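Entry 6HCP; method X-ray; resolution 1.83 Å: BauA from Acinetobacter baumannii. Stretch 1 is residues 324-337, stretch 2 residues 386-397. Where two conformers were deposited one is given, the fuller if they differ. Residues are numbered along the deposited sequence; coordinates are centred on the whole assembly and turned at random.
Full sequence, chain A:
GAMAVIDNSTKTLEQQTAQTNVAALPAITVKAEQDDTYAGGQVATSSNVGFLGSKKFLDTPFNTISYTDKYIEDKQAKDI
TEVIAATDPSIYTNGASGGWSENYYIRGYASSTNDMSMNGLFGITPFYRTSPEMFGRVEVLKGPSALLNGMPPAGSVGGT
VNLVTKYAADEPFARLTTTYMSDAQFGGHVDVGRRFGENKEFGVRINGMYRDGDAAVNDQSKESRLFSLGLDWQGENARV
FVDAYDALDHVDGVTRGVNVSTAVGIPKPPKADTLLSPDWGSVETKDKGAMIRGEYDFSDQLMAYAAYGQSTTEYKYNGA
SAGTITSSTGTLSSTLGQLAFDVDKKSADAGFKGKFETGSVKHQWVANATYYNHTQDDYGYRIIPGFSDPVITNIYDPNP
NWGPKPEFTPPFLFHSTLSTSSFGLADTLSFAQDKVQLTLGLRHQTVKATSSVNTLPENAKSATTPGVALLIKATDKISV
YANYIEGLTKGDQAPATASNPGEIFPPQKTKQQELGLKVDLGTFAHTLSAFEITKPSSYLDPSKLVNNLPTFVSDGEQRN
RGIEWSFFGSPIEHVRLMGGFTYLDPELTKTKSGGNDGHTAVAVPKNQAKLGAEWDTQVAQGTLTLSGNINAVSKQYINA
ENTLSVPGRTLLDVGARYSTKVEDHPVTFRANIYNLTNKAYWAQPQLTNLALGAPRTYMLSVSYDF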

# COMPACT_ATOMS: atom_id res chain seq x y z
N THR A 324 -24.56 -18.37 8.28
CA THR A 324 -23.95 -19.35 9.14
C THR A 324 -22.80 -20.04 8.42
O THR A 324 -23.03 -20.64 7.34
CB THR A 324 -24.98 -20.39 9.62
OG1 THR A 324 -26.08 -19.68 10.19
CG2 THR A 324 -24.40 -21.37 10.61
N ILE A 325 -21.62 -20.06 9.05
CA ILE A 325 -20.49 -20.80 8.50
C ILE A 325 -20.64 -22.28 8.87
O ILE A 325 -20.59 -22.65 10.05
CB ILE A 325 -19.15 -20.23 8.98
CG1 ILE A 325 -18.96 -18.78 8.55
CG2 ILE A 325 -17.98 -21.12 8.53
CD1 ILE A 325 -17.72 -18.12 9.11
N THR A 326 -20.86 -23.12 7.85
CA THR A 326 -21.22 -24.51 8.07
C THR A 326 -20.08 -25.48 7.76
O THR A 326 -20.23 -26.66 8.01
CB THR A 326 -22.45 -24.92 7.25
OG1 THR A 326 -22.14 -24.77 5.87
CG2 THR A 326 -23.66 -24.08 7.60
N SER A 327 -18.94 -24.97 7.27
CA SER A 327 -17.76 -25.83 7.07
C SER A 327 -16.47 -25.03 7.25
O SER A 327 -16.42 -23.84 6.94
CB SER A 327 -17.79 -26.51 5.70
OG SER A 327 -16.58 -27.24 5.49
N SER A 328 -15.40 -25.72 7.63
CA SER A 328 -14.07 -25.12 7.68
C SER A 328 -13.56 -24.81 6.27
O SER A 328 -12.59 -24.05 6.11
CB SER A 328 -13.11 -26.03 8.41
OG SER A 328 -12.99 -27.26 7.73
N THR A 329 -14.23 -25.31 5.23
CA THR A 329 -13.86 -24.93 3.86
C THR A 329 -14.37 -23.51 3.54
O THR A 329 -14.07 -22.98 2.47
CB THR A 329 -14.40 -25.91 2.82
OG1 THR A 329 -15.83 -25.86 2.86
CG2 THR A 329 -13.92 -27.33 3.02
N GLY A 330 -15.30 -22.99 4.36
CA GLY A 330 -15.82 -21.65 4.18
C GLY A 330 -17.27 -21.60 3.72
O GLY A 330 -17.79 -20.51 3.48
N THR A 331 -17.94 -22.75 3.66
CA THR A 331 -19.35 -22.79 3.25
C THR A 331 -20.19 -21.89 4.17
O THR A 331 -20.08 -21.94 5.39
CB THR A 331 -19.89 -24.23 3.24
OG1 THR A 331 -18.99 -25.02 2.45
CG2 THR A 331 -21.30 -24.29 2.68
N LEU A 332 -21.03 -21.06 3.55
CA LEU A 332 -21.89 -20.10 4.22
C LEU A 332 -23.34 -20.32 3.77
O LEU A 332 -23.63 -20.40 2.59
CB LEU A 332 -21.44 -18.67 3.90
CG LEU A 332 -22.13 -17.56 4.69
CD1 LEU A 332 -21.66 -17.57 6.13
CD2 LEU A 332 -21.90 -16.20 4.07
N SER A 333 -24.24 -20.44 4.75
CA SER A 333 -25.67 -20.60 4.51
C SER A 333 -26.38 -19.36 5.08
O SER A 333 -26.32 -19.12 6.29
CB SER A 333 -26.17 -21.88 5.17
OG SER A 333 -27.56 -22.02 4.97
N SER A 334 -27.03 -18.60 4.20
CA SER A 334 -27.65 -17.35 4.57
C SER A 334 -29.17 -17.45 4.40
O SER A 334 -29.69 -17.59 3.29
CB SER A 334 -27.06 -16.17 3.81
OG SER A 334 -25.64 -16.08 3.99
N THR A 335 -29.89 -17.18 5.48
CA THR A 335 -31.34 -16.99 5.40
C THR A 335 -31.62 -15.50 5.16
O THR A 335 -30.91 -14.64 5.66
CB THR A 335 -32.00 -17.48 6.69
OG1 THR A 335 -31.53 -16.60 7.71
CG2 THR A 335 -31.64 -18.90 7.06
N LEU A 336 -32.69 -15.22 4.43
CA LEU A 336 -33.04 -13.88 4.05
C LEU A 336 -34.23 -13.41 4.89
O LEU A 336 -35.09 -14.19 5.22
CB LEU A 336 -33.39 -13.87 2.56
CG LEU A 336 -32.32 -14.44 1.63
CD1 LEU A 336 -32.77 -14.35 0.18
CD2 LEU A 336 -31.00 -13.71 1.83
N GLY A 337 -34.29 -12.10 5.15
CA GLY A 337 -35.35 -11.49 5.96
C GLY A 337 -35.56 -10.03 5.61
O GLY A 337 -34.74 -9.41 4.93
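Stretch 2 (386-397) GFSDPVITNIYD

How does stretch 2 run along stretch 1? Its segment 391-394 is a β-strand that lies antiparallel to strand 331-337, the two N-to-C directions making an angle of 152° and the axes approaching to 4.4 Å. The register pairs Thr 331 with Asn 394, Leu 332 with Thr 393, Ser 333 with Ile 392 and Ser 334 with Val 391. Before the strand, residues 386-390 form a loop; after it, a type I turn runs from Asn 394 to Asp 397. Together the stretches bury 750 Å².

What holds Leu 332, one of the most covered residues, in place? Its backbone makes both hydrogen bonds of a closed pair with Thr 393: Leu 332 N donates to Thr 393 O at 2.8 Å, and Thr 393 N to Leu 332 O, also at 2.8 Å. Ser 334 and Val 391 repeat the pattern two residues on, with Ser 334 N to Val 391 O and Val 391 N to Ser 334 O both 2.9 Å. The side chains of these four residues share one face of the sheet, where Leu 332 CB lies 3.5 Å from Thr 393 OG1. On the same face a water links Ser 334 OG, Val 391 O and Thr 393 OG1. Ser 333 and Ile 392 point to the other face, and there Ser 333 OG comes within 3.6 Å of Ile 392 CD1.

Why is Ile 395 so well covered, although it lies just past the strand? Its backbone extends the ladder, Ile 395 N donating to Gly 330 O at 2.8 Å, while its CG2 packs 4.1 Å from Leu 332 CB and 4.3 Å from Ile 325 CG1. Next to it, Asn 394 ND2 donates to Thr 329 O at 3.0 Å, and Asn 394 OD1 accepts from Tyr 396 N at 2.9 Å, so this side chain ties the turn of stretch 1 to that of stretch 2. Gly 330 leaves the necessary room: a CB there would clash with Tyr 396 CD2 and Asn 394 OD1, and its backbone angles by themselves call for glycine.

What does Leu 336 meet at the far end, beyond the last paired residues? Its side chain points toward stretch 2, and CD1 sits 4.0 Å from Val 391 CG2 and 4.1 Å from Phe 387 CD2, an apolar cluster that brings the loop before the strand into the contact. Water takes over from direct backbone pairing here: one molecule accepts from Leu 336 N, and another lies 2.8 Å from Leu 336 O, each also lying 2.8 Å from Phe 387 O.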

# COMPACT_ATOMS: atom_id res chain seq x y z
N GLY A 386 -41.23 -17.05 -1.50
CA GLY A 386 -40.49 -17.24 -2.75
C GLY A 386 -38.99 -17.24 -2.51
O GLY A 386 -38.20 -17.44 -3.44
N PHE A 387 -38.56 -16.99 -1.27
CA PHE A 387 -37.13 -16.81 -0.96
C PHE A 387 -36.81 -17.54 0.35
O PHE A 387 -36.09 -17.02 1.21
CB PHE A 387 -36.80 -15.32 -0.85
CG PHE A 387 -36.78 -14.58 -2.16
CD1 PHE A 387 -37.95 -14.07 -2.70
CD2 PHE A 387 -35.59 -14.35 -2.82
CE1 PHE A 387 -37.94 -13.44 -3.94
CE2 PHE A 387 -35.57 -13.68 -4.03
CZ PHE A 387 -36.74 -13.21 -4.59
N SER A 388 -37.47 -18.69 0.53
CA SER A 388 -37.46 -19.37 1.80
C SER A 388 -36.23 -20.27 1.91
O SER A 388 -35.85 -20.68 2.99
CB SER A 388 -38.74 -20.14 2.00
OG SER A 388 -38.87 -21.16 1.02
N ASP A 389 -35.65 -20.67 0.78
CA ASP A 389 -34.46 -21.50 0.81
C ASP A 389 -33.27 -20.62 1.17
O ASP A 389 -33.15 -19.50 0.68
CB ASP A 389 -34.19 -22.19 -0.53
CG ASP A 389 -35.22 -23.24 -0.91
OD1 ASP A 389 -35.87 -23.82 -0.00
OD2 ASP A 389 -35.30 -23.53 -2.11
N PRO A 390 -32.33 -21.12 2.00
CA PRO A 390 -31.11 -20.37 2.29
C PRO A 390 -30.22 -20.29 1.05
O PRO A 390 -30.27 -21.16 0.18
CB PRO A 390 -30.45 -21.16 3.42
CG PRO A 390 -31.02 -22.56 3.30
CD PRO A 390 -32.41 -22.39 2.74
N VAL A 391 -29.51 -19.17 0.92
CA VAL A 391 -28.54 -18.96 -0.13
C VAL A 391 -27.20 -19.53 0.33
O VAL A 391 -26.71 -19.20 1.41
CB VAL A 391 -28.43 -17.46 -0.48
CG1 VAL A 391 -27.42 -17.22 -1.58
CG2 VAL A 391 -29.80 -16.89 -0.86
N ILE A 392 -26.61 -20.41 -0.50
CA ILE A 392 -25.39 -21.11 -0.14
C ILE A 392 -24.24 -20.48 -0.92
O ILE A 392 -24.30 -20.40 -2.14
CB ILE A 392 -25.47 -22.62 -0.44
CG1 ILE A 392 -26.70 -23.28 0.18
CG2 ILE A 392 -24.18 -23.31 0.00
CD1 ILE A 392 -26.80 -23.15 1.67
N THR A 393 -23.26 -19.94 -0.19
CA THR A 393 -22.09 -19.33 -0.79
C THR A 393 -20.85 -19.91 -0.09
O THR A 393 -20.95 -20.84 0.74
CB THR A 393 -22.12 -17.80 -0.71
OG1 THR A 393 -22.12 -17.39 0.67
CG2 THR A 393 -23.33 -17.20 -1.40
N ASN A 394 -19.71 -19.30 -0.37
CA ASN A 394 -18.48 -19.61 0.37
C ASN A 394 -17.81 -18.29 0.72
O ASN A 394 -17.71 -17.41 -0.14
CB ASN A 394 -17.59 -20.56 -0.46
CG ASN A 394 -16.35 -21.00 0.27
OD1 ASN A 394 -15.47 -20.19 0.58
ND2 ASN A 394 -16.29 -22.28 0.61
N ILE A 395 -17.32 -18.15 1.96
CA ILE A 395 -16.80 -16.86 2.41
C ILE A 395 -15.55 -16.46 1.61
O ILE A 395 -15.21 -15.28 1.59
CB ILE A 395 -16.49 -16.83 3.92
CG1 ILE A 395 -15.32 -17.74 4.30
CG2 ILE A 395 -17.75 -17.16 4.72
CD1 ILE A 395 -14.94 -17.67 5.75
N TYR A 396 -14.84 -17.43 1.04
CA TYR A 396 -13.64 -17.13 0.29
C TYR A 396 -13.91 -16.94 -1.21
O TYR A 396 -12.97 -16.69 -1.96
CB TYR A 396 -12.60 -18.24 0.50
CG TYR A 396 -12.25 -18.47 1.94
CD1 TYR A 396 -11.60 -17.49 2.68
CD2 TYR A 396 -12.59 -19.64 2.58
CE1 TYR A 396 -11.32 -17.66 4.02
CE2 TYR A 396 -12.28 -19.85 3.92
CZ TYR A 396 -11.67 -18.85 4.65
OH TYR A 396 -11.34 -19.06 5.96
N ASP A 397 -15.16 -17.12 -1.67
CA ASP A 397 -15.47 -16.95 -3.10
C ASP A 397 -15.39 -15.47 -3.46
O ASP A 397 -16.11 -14.64 -2.89
CB ASP A 397 -16.84 -17.55 -3.46
CG ASP A 397 -17.17 -17.70 -4.95
OD1 ASP A 397 -16.48 -17.13 -5.81
OD2 ASP A 397 -18.22 -18.30 -5.23
O HOH W 1 -18.33 -24.12 0.02
O HOH W 2 -24.55 -17.54 2.02
O HOH W 3 -36.72 -15.86 3.66
O HOH W 4 -33.87 -17.48 2.92